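Local coordinates for histidyl-trna synthetase (Thermus thermophilus, PDB 1H4V) that catalyses the ATP-dependent attachment of L-histidine to tRNA(His), as a homodimeric class II aminoacyl-tRNA synthetase, at the interface of chains A and B. Residues are numbered along the deposited sequence; one frame, centred on the assembly and turned at random. Chains: chain A/B, Histidyl-trna synthetase.

The interface of chains A and B. Residues chain A 103, 138, 141-142, 146, 243, 247; chain B 345, 349, 352, 359.
Helix 137-153 of chain A, with strand 102-111 and the loop at A:Leu247, meets helix 338-351, the loop at B:Arg352 and strand 357-359 of chain B. The patch belongs to the two-fold homodimer interface and sets the catalytic part of one subunit against the anticodon-binding domain of the other. A:Glu142 is its polar centre. Its CG lies anti to the backbone N (chi1 -180°), and the extended chain carries the carboxylate toward chain B. B:Arg352 NH1 forms a salt bridge with A:Glu142 OE1 at 3.0 Å, approaching on the anti side, somewhat out of the carboxylate plane. The same NH1 bonds B:Glu349 OE2, which helps fix the guanidinium. B:Tyr359 comes tip to tip with A:Glu142, its phenol OH making a weak bond to OE1. A:Arg103 turns the NE edge of its guanidinium to the other oxygen, and both NE, at 2.8 Å, and NH2 donate to A:Glu142 OE2. An alanine in place of A:Glu142 would probably leave A:Arg103 and B:Arg352 without their shared carboxylate, with A:Arg103 less firmly held and B:Arg352 relying on B:Glu349. Beside this network, B:Phe345 inserts its ring among apolar groups. A:Ile138 CG2 sits over one face, toward the rim. A:Glu142 CB packs 3.7 Å from ring atom CE1 of B:Phe345, and A:Leu247 CD1 lies 3.4 Å from B:Phe345 CE2. Water 1 links A:Arg103 NH2, at 2.7 Å, to the backbone O of B:Tyr359, at 2.8 Å.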
# COMPACT_ATOMS: atom_id res chain seq x y z
N ARG A 103 -10.86 -17.84 0.44
CA ARG A 103 -9.66 -17.47 1.15
C ARG A 103 -9.24 -16.06 0.73
O ARG A 103 -9.10 -15.77 -0.46
CB ARG A 103 -8.54 -18.48 0.87
CG ARG A 103 -8.80 -19.88 1.44
CD ARG A 103 -7.58 -20.78 1.24
NE ARG A 103 -7.76 -22.14 1.73
CZ ARG A 103 -8.52 -23.06 1.14
NH1 ARG A 103 -9.19 -22.78 0.03
NH2 ARG A 103 -8.58 -24.28 1.64
N ILE A 138 -9.72 -28.70 8.85
CA ILE A 138 -8.56 -28.63 7.98
C ILE A 138 -8.19 -27.15 7.80
O ILE A 138 -7.02 -26.81 7.76
CB ILE A 138 -8.86 -29.29 6.60
CG1 ILE A 138 -8.75 -30.81 6.73
CG2 ILE A 138 -7.90 -28.76 5.54
CD1 ILE A 138 -9.23 -31.59 5.50
N ALA A 141 -6.07 -25.81 10.80
CA ALA A 141 -4.69 -26.26 10.74
C ALA A 141 -3.95 -25.50 9.64
O ALA A 141 -2.77 -25.18 9.78
CB ALA A 141 -4.64 -27.77 10.47
N GLU A 142 -4.65 -25.22 8.54
CA GLU A 142 -4.04 -24.49 7.43
C GLU A 142 -3.70 -23.06 7.83
O GLU A 142 -2.63 -22.56 7.50
CB GLU A 142 -4.98 -24.50 6.22
CG GLU A 142 -4.45 -23.77 5.01
CD GLU A 142 -5.28 -24.04 3.76
OE1 GLU A 142 -4.75 -24.63 2.79
OE2 GLU A 142 -6.47 -23.65 3.74
N LEU A 146 -0.01 -21.80 7.66
CA LEU A 146 0.25 -20.66 6.77
C LEU A 146 0.97 -19.52 7.51
O LEU A 146 1.89 -18.92 6.96
CB LEU A 146 -1.06 -20.13 6.17
CG LEU A 146 -1.64 -20.89 4.97
CD1 LEU A 146 -2.88 -20.17 4.49
CD2 LEU A 146 -0.62 -20.97 3.84
N HIS A 243 -3.80 -32.75 12.40
CA HIS A 243 -3.24 -32.20 11.18
C HIS A 243 -1.86 -31.57 11.38
O HIS A 243 -0.96 -31.79 10.56
CB HIS A 243 -4.19 -31.17 10.56
CG HIS A 243 -5.49 -31.76 10.12
ND1 HIS A 243 -5.58 -32.99 9.50
CD2 HIS A 243 -6.76 -31.31 10.23
CE1 HIS A 243 -6.84 -33.27 9.25
NE2 HIS A 243 -7.58 -32.26 9.69
N LEU A 247 1.77 -32.50 9.83
CA LEU A 247 2.50 -31.51 9.04
C LEU A 247 3.81 -31.13 9.70
O LEU A 247 4.47 -30.18 9.28
CB LEU A 247 1.64 -30.27 8.83
CG LEU A 247 0.50 -30.46 7.83
CD1 LEU A 247 -0.55 -29.37 8.00
CD2 LEU A 247 1.08 -30.47 6.43
N PHE B 345 -4.57 -32.09 1.41
CA PHE B 345 -4.08 -30.92 2.12
C PHE B 345 -2.61 -31.13 2.46
O PHE B 345 -1.80 -30.23 2.26
CB PHE B 345 -4.92 -30.72 3.39
CG PHE B 345 -4.29 -29.80 4.41
CD1 PHE B 345 -3.89 -28.51 4.06
CD2 PHE B 345 -4.17 -30.20 5.74
CE1 PHE B 345 -3.38 -27.63 5.03
CE2 PHE B 345 -3.66 -29.33 6.71
CZ PHE B 345 -3.26 -28.05 6.35
N GLU B 349 0.39 -28.84 0.94
CA GLU B 349 1.27 -28.12 1.85
C GLU B 349 2.74 -28.48 1.62
O GLU B 349 3.63 -27.65 1.81
CB GLU B 349 0.90 -28.40 3.31
CG GLU B 349 0.18 -27.23 3.99
CD GLU B 349 1.00 -25.95 3.97
OE1 GLU B 349 2.17 -25.98 4.44
OE2 GLU B 349 0.50 -24.91 3.48
N ARG B 352 3.91 -26.31 -1.40
CA ARG B 352 3.92 -24.85 -1.24
C ARG B 352 5.13 -24.41 -0.44
O ARG B 352 5.65 -25.17 0.37
CB ARG B 352 2.69 -24.37 -0.47
CG ARG B 352 1.36 -24.71 -1.05
CD ARG B 352 0.34 -24.66 0.09
NE ARG B 352 -1.01 -24.81 -0.41
CZ ARG B 352 -2.09 -24.85 0.36
NH1 ARG B 352 -1.98 -24.76 1.69
NH2 ARG B 352 -3.29 -24.97 -0.21
N TYR B 359 -6.64 -27.51 -3.37
CA TYR B 359 -7.37 -28.77 -3.26
C TYR B 359 -8.83 -28.53 -2.90
O TYR B 359 -9.17 -27.52 -2.30
CB TYR B 359 -6.71 -29.61 -2.17
CG TYR B 359 -6.68 -28.92 -0.83
CD1 TYR B 359 -7.80 -28.92 0.01
CD2 TYR B 359 -5.56 -28.18 -0.43
CE1 TYR B 359 -7.81 -28.20 1.20
CE2 TYR B 359 -5.56 -27.46 0.76
CZ TYR B 359 -6.69 -27.48 1.57
OH TYR B 359 -6.72 -26.73 2.72
O HOH W 1 -9.86 -25.79 -0.20